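Local atomic coordinates of glycoside hydrolase family 31 (Kribbella flavida DSM 17836, PDB entry 5X3I), a protein that hydrolyses the alpha-1,3-glucosidic linkages of a cyclic tetrasaccharide made from starch, releasing isomaltose inside the cell. Residues 346-351 / 364-369; 374-379 / 460-465. The protein carries 1 engineered substitution. One frame throughout, in Å; residues are numbered along the deposited sequence.

Interaction 1: 346-351 / 364-369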
loop_
_atom_site.group_PDB
_atom_site.type_symbol
_atom_site.label_atom_id
_atom_site.label_comp_id
_atom_site.label_asym_id
_atom_site.label_seq_id
_atom_site.Cartn_x
_atom_site.Cartn_y
_atom_site.Cartn_z
ATOM N N ARG A 346 18.593 -10.966 15.640
ATOM C CA ARG A 346 18.590 -12.410 15.834
ATOM C C ARG A 346 19.861 -12.882 16.549
ATOM O O ARG A 346 20.961 -12.395 16.266
ATOM C CB ARG A 346 18.442 -13.154 14.510
ATOM C CG ARG A 346 18.378 -14.668 14.683
ATOM C CD ARG A 346 17.708 -15.353 13.494
ATOM N NE ARG A 346 18.528 -15.327 12.292
ATOM C CZ ARG A 346 19.239 -16.357 11.849
ATOM N NH1 ARG A 346 19.252 -17.506 12.514
ATOM N NH2 ARG A 346 19.930 -16.242 10.729
ATOM N N ASP A 347 19.649 -13.822 17.469
ATOM C CA ASP A 347 20.652 -14.427 18.354
ATOM C C ASP A 347 21.285 -13.464 19.347
ATOM O O ASP A 347 22.335 -13.756 19.901
ATOM C CB ASP A 347 21.770 -15.077 17.532
ATOM C CG ASP A 347 21.272 -16.206 16.676
ATOM O OD1 ASP A 347 20.296 -16.855 17.084
ATOM O OD2 ASP A 347 21.840 -16.446 15.590
ATOM N N ALA A 348 20.616 -12.357 19.630
ATOM C CA ALA A 348 21.081 -11.464 20.683
ATOM C C ALA A 348 20.818 -12.111 22.031
ATOM O O ALA A 348 19.829 -12.816 22.196
ATOM C CB ALA A 348 20.399 -10.117 20.603
ATOM N N VAL A 349 21.696 -11.856 22.991
ATOM C CA VAL A 349 21.566 -12.426 24.327
ATOM C C VAL A 349 21.341 -11.334 25.378
ATOM O O VAL A 349 22.076 -10.358 25.446
ATOM C CB VAL A 349 22.810 -13.259 24.682
ATOM C CG1 VAL A 349 22.767 -13.704 26.129
ATOM C CG2 VAL A 349 22.917 -14.453 23.747
ATOM N N TYR A 350 20.295 -11.490 26.172
ATOM C CA TYR A 350 19.877 -10.446 27.101
ATOM C C TYR A 350 18.991 -11.017 28.200
ATOM O O TYR A 350 18.414 -12.081 28.045
ATOM C CB TYR A 350 19.126 -9.341 26.352
ATOM C CG TYR A 350 17.927 -9.873 25.614
ATOM C CD1 TYR A 350 18.066 -10.490 24.380
ATOM C CD2 TYR A 350 16.652 -9.791 26.168
ATOM C CE1 TYR A 350 16.962 -11.004 23.706
ATOM C CE2 TYR A 350 15.546 -10.295 25.496
ATOM C CZ TYR A 350 15.715 -10.901 24.269
ATOM O OH TYR A 350 14.639 -11.402 23.604
ATOM N N ALA A 351 18.858 -10.290 29.297
ATOM C CA ALA A 351 17.886 -10.657 30.311
ATOM C C ALA A 351 16.533 -10.069 29.927
ATOM O O ALA A 351 16.426 -8.880 29.706
ATOM C CB ALA A 351 18.320 -10.160 31.676
ATOM N N PHE A 364 22.276 -5.991 25.598
ATOM C CA PHE A 364 22.483 -7.041 24.608
ATOM C C PHE A 364 23.945 -7.479 24.478
ATOM O O PHE A 364 24.851 -6.655 24.455
ATOM C CB PHE A 364 21.969 -6.580 23.238
ATOM C CG PHE A 364 20.492 -6.274 23.204
ATOM C CD1 PHE A 364 19.551 -7.296 23.298
ATOM C CD2 PHE A 364 20.042 -4.967 23.073
ATOM C CE1 PHE A 364 18.193 -7.017 23.265
ATOM C CE2 PHE A 364 18.681 -4.677 23.038
ATOM C CZ PHE A 364 17.753 -5.700 23.134
ATOM N N SER A 365 24.155 -8.784 24.390
ATOM C CA SER A 365 25.434 -9.331 23.957
ATOM C C SER A 365 25.221 -10.039 22.639
ATOM O O SER A 365 24.162 -10.596 22.410
ATOM C CB SER A 365 26.018 -10.308 24.982
ATOM O OG SER A 365 26.026 -9.736 26.272
ATOM N N TYR A 366 26.240 -10.032 21.794
ATOM C CA TYR A 366 26.179 -10.683 20.499
ATOM C C TYR A 366 27.298 -11.727 20.402
ATOM O O TYR A 366 28.473 -11.418 20.549
ATOM C CB TYR A 366 26.260 -9.629 19.385
ATOM C CG TYR A 366 25.197 -8.560 19.555
ATOM C CD1 TYR A 366 23.924 -8.728 19.026
ATOM C CD2 TYR A 366 25.453 -7.405 20.284
ATOM C CE1 TYR A 366 22.934 -7.768 19.204
ATOM C CE2 TYR A 366 24.473 -6.440 20.465
ATOM C CZ TYR A 366 23.212 -6.634 19.923
ATOM O OH TYR A 366 22.242 -5.691 20.107
ATOM N N ARG A 367 26.913 -12.972 20.179
ATOM C CA ARG A 367 27.855 -14.081 20.215
ATOM C C ARG A 367 28.579 -14.268 18.894
ATOM O O ARG A 367 27.976 -14.119 17.829
ATOM C CB ARG A 367 27.124 -15.364 20.604
ATOM C CG ARG A 367 26.691 -15.367 22.056
ATOM C CD ARG A 367 27.905 -15.135 22.948
ATOM N NE ARG A 367 27.675 -14.135 23.987
ATOM C CZ ARG A 367 27.253 -14.429 25.211
ATOM N NH1 ARG A 367 27.008 -15.692 25.532
ATOM N NH2 ARG A 367 27.077 -13.469 26.109
ATOM N N PRO A 368 29.878 -14.613 18.962
ATOM C CA PRO A 368 30.733 -14.753 17.783
ATOM C C PRO A 368 30.157 -15.713 16.762
ATOM O O PRO A 368 30.387 -15.546 15.583
ATOM C CB PRO A 368 32.044 -15.300 18.361
ATOM C CG PRO A 368 32.044 -14.860 19.755
ATOM C CD PRO A 368 30.613 -14.922 20.198
ATOM N N ASP A 369 29.420 -16.708 17.227
ATOM C CA ASP A 369 28.849 -17.721 16.349
ATOM C C ASP A 369 27.396 -17.424 15.956
ATOM O O ASP A 369 26.760 -18.220 15.272
ATOM C CB ASP A 369 28.953 -19.091 17.016
ATOM C CG ASP A 369 30.378 -19.412 17.468
ATOM O OD1 ASP A 369 31.339 -18.861 16.887
ATOM O OD2 ASP A 369 30.551 -20.214 18.414
HETATM O O HOH W 1 23.697 -9.537 27.563
#

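Interaction 2: 374-379 / 460-465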
loop_
_atom_site.group_PDB
_atom_site.type_symbol
_atom_site.label_atom_id
_atom_site.label_comp_id
_atom_site.label_asym_id
_atom_site.label_seq_id
_atom_site.Cartn_x
_atom_site.Cartn_y
_atom_site.Cartn_z
ATOM N N ASP A 374 28.519 -8.980 15.191
ATOM C CA ASP A 374 28.847 -7.592 15.507
ATOM C C ASP A 374 28.088 -6.610 14.616
ATOM O O ASP A 374 28.652 -6.075 13.679
ATOM C CB ASP A 374 30.359 -7.378 15.387
ATOM C CG ASP A 374 30.825 -6.098 16.050
ATOM O OD1 ASP A 374 29.990 -5.218 16.337
ATOM O OD2 ASP A 374 32.044 -5.961 16.276
ATOM N N PRO A 375 26.803 -6.382 14.895
ATOM C CA PRO A 375 26.023 -5.535 13.983
ATOM C C PRO A 375 26.503 -4.078 13.910
ATOM O O PRO A 375 26.395 -3.489 12.847
ATOM C CB PRO A 375 24.603 -5.619 14.559
ATOM C CG PRO A 375 24.770 -6.153 15.947
ATOM C CD PRO A 375 25.948 -7.052 15.883
ATOM N N LYS A 376 27.039 -3.526 14.995
ATOM C CA LYS A 376 27.566 -2.166 14.959
ATOM C C LYS A 376 28.751 -2.059 13.995
ATOM O O LYS A 376 28.855 -1.098 13.247
ATOM C CB LYS A 376 27.980 -1.690 16.352
ATOM C CG LYS A 376 28.664 -0.317 16.344
ATOM C CD LYS A 376 28.875 0.260 17.744
ATOM C CE LYS A 376 29.892 1.424 17.725
ATOM N NZ LYS A 376 29.574 2.470 16.699
ATOM N N ALA A 377 29.637 -3.052 14.010
ATOM C CA ALA A 377 30.775 -3.048 13.096
ATOM C C ALA A 377 30.306 -3.132 11.646
ATOM O O ALA A 377 30.840 -2.451 10.783
ATOM C CB ALA A 377 31.731 -4.198 13.411
ATOM N N MET A 378 29.303 -3.966 11.385
ATOM C CA MET A 378 28.749 -4.073 10.040
ATOM C C MET A 378 28.214 -2.720 9.569
ATOM O O MET A 378 28.533 -2.260 8.477
ATOM C CB MET A 378 27.634 -5.124 9.984
ATOM C CG MET A 378 26.952 -5.208 8.622
ATOM S SD MET A 378 25.442 -6.197 8.615
ATOM C CE MET A 378 24.447 -5.311 9.791
ATOM N N ILE A 379 27.425 -2.077 10.418
ATOM C CA ILE A 379 26.790 -0.818 10.060
ATOM C C ILE A 379 27.825 0.302 9.936
ATOM O O ILE A 379 27.731 1.130 9.047
ATOM C CB ILE A 379 25.697 -0.425 11.084
ATOM C CG1 ILE A 379 24.548 -1.430 11.038
ATOM C CG2 ILE A 379 25.169 0.971 10.824
ATOM C CD1 ILE A 379 23.564 -1.278 12.183
ATOM N N VAL A 460 18.235 3.085 16.432
ATOM C CA VAL A 460 18.610 4.374 15.846
ATOM C C VAL A 460 19.705 5.114 16.639
ATOM O O VAL A 460 20.607 5.694 16.050
ATOM C CB VAL A 460 17.392 5.307 15.687
ATOM C CG1 VAL A 460 17.792 6.546 14.940
ATOM C CG2 VAL A 460 16.286 4.615 14.904
ATOM N N GLU A 461 19.620 5.108 17.964
ATOM C CA GLU A 461 20.541 5.909 18.769
ATOM C C GLU A 461 21.918 5.245 18.975
ATOM O O GLU A 461 22.938 5.909 18.882
ATOM C CB GLU A 461 19.893 6.267 20.109
ATOM C CG GLU A 461 18.710 7.204 19.916
ATOM C CD GLU A 461 18.165 7.796 21.200
ATOM O OE1 GLU A 461 18.642 7.446 22.296
ATOM O OE2 GLU A 461 17.221 8.606 21.102
ATOM N N HIS A 462 21.945 3.947 19.238
ATOM C CA HIS A 462 23.207 3.225 19.363
ATOM C C HIS A 462 23.694 2.740 18.002
ATOM O O HIS A 462 24.796 3.073 17.593
ATOM C CB HIS A 462 23.101 2.054 20.338
ATOM C CG HIS A 462 24.340 1.208 20.389
ATOM N ND1 HIS A 462 25.518 1.641 20.962
ATOM C CD2 HIS A 462 24.585 -0.038 19.921
ATOM C CE1 HIS A 462 26.433 0.696 20.846
ATOM N NE2 HIS A 462 25.891 -0.336 20.224
ATOM N N PHE A 463 22.907 1.902 17.325
ATOM C CA PHE A 463 23.356 1.337 16.056
ATOM C C PHE A 463 23.313 2.307 14.867
ATOM O O PHE A 463 23.831 1.986 13.813
ATOM C CB PHE A 463 22.555 0.067 15.731
ATOM C CG PHE A 463 22.876 -1.081 16.632
ATOM C CD1 PHE A 463 24.083 -1.752 16.512
ATOM C CD2 PHE A 463 21.989 -1.476 17.620
ATOM C CE1 PHE A 463 24.400 -2.802 17.359
ATOM C CE2 PHE A 463 22.290 -2.520 18.463
ATOM C CZ PHE A 463 23.501 -3.192 18.335
ATOM N N ASP A 464 22.715 3.481 15.041
ATOM C CA ASP A 464 22.689 4.526 14.003
ATOM C C ASP A 464 21.986 4.086 12.692
ATOM O O ASP A 464 22.358 4.506 11.599
ATOM C CB ASP A 464 24.116 4.995 13.702
ATOM C CG ASP A 464 24.154 6.341 12.982
ATOM O OD1 ASP A 464 23.268 7.193 13.200
ATOM O OD2 ASP A 464 25.070 6.526 12.175
ATOM N N VAL A 465 20.974 3.231 12.826
ATOM C CA VAL A 465 20.135 2.829 11.695
ATOM C C VAL A 465 19.493 4.065 11.034
ATOM O O VAL A 465 19.114 5.012 11.707
ATOM C CB VAL A 465 19.076 1.803 12.166
ATOM C CG1 VAL A 465 17.932 1.645 11.165
ATOM C CG2 VAL A 465 19.767 0.466 12.435
HETATM O O HOH W 2 27.265 2.979 16.043
#

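Interaction 1: 346-351 / 364-369
V349 and S365 face each other as an antiparallel hydrogen-bonded pair, and this single pair ties together a small two-stranded ribbon. V349 N donates to S365 O at 2.8 Å, and S365 N returns a bond of equal length to V349 O; both are nearly straight and lie in the carbonyl planes. V349 O does further work, accepting a hydrogen bond from a water that also meets S365 OG at 2.7 Å, while the CA of F364 makes a CA-H...O contact with it.

The face bearing A348 and Y366 carries the shape of the contact. The methyl of A348 is the bump, small enough to fit the notch where the rings of Y366 and F364 adjoin, oblique to both: its CB lies 3.7 Å from Y366 CE1 and 4.0 Å from F364 CD1. Beside it, F364 turns its edge onto the face of Y350 in an offset edge-to-face pair, with ring planes at 69° and F364 CE1 3.6 Å from Y350 CD1. The two side chains run alongside each other: Y350 holds CG between its backbone N and carbonyl carbon (chi1 58°), which sets its ring beside F364 with one face turned to that edge. H359 meets both rings, and Y458 packs against F364, which suits a phenylalanine to this buried place.

On the side of V349 and S365 the contacts are aliphatic and lie at the surface. R367 reaches over from beyond the paired residues, so that V349 sets CG1 over one face of its guanidinium and CG2 4.2 Å from R367 CG.

The chemistry is thus divided: valine and arginine carbon with a serine-water pair on the more exposed side, aromatic carbon on the other, and two backbone bonds fixing the register between them.

Interaction 2: 374-379 / 460-465
F463 presents its ring edge to the first turn of helix 375-384, with CE1 3.6 Å from K376 N and K376 CA lying in the ring plane. P375 leans in obliquely, its CG 3.7 Å from the same CE1; a proline suits this first turn, where its missing N-H costs no helix bond. I379, one turn on, crosses the phenylalanine at about a right angle. With CG1 anti to the carbonyl carbon (chi1 -66°), its CD1 comes to 3.9 Å from F463 CB and also touches V465, while CG2 rests 3.4 Å from F463 O.

H462 lies over the ring: its CD2 sits above the centre of one face of F463, and W345 adds an edge-to-face partner. K376 crosses H462 at about a right angle, CD 3.9 Å from NE2, so its methylene chain does the packing while its amine pairs with D380 in a salt bridge outside the two segments, and a water may link it to H462 O. An alanine in place of F463 would probably open a gap between the helix start and the 460-465 turn, leaving P375 and H462 without the ring they pack against.

D374, at the N-cap position, caps the turn that F463 meets, its OD1 accepting from A377 N at 3.2 Å from above the carboxylate plane; in the other segment the chain leaves helical angles at D464, with positive phi.

No direct hydrogen bond crosses between the segments: apolar carbon makes the join, while charged groups and water occupy its margin.

The two interactions lie with their centres about 14 Å apart, on the same side of the chain's centre and in the TIM-barrel part of the chain. They come in series: the ribbon of 348-349 and 365-366 closes first, and helix 375-384 follows it, both lying in the chain between strands 330-333 and 388-393. The 460-465 turn leads into strand 467-470, the neighbour of 388-393 in the parallel barrel sheet. Y366 joins the contacts physically, its OH 3.3 Å from F463 CZ and its CG 4.0 Å from P375 CD. Through Y366, P375 and F463 the surface ribbon is thus packed onto the barrel's helix layer, away from the active-site residues.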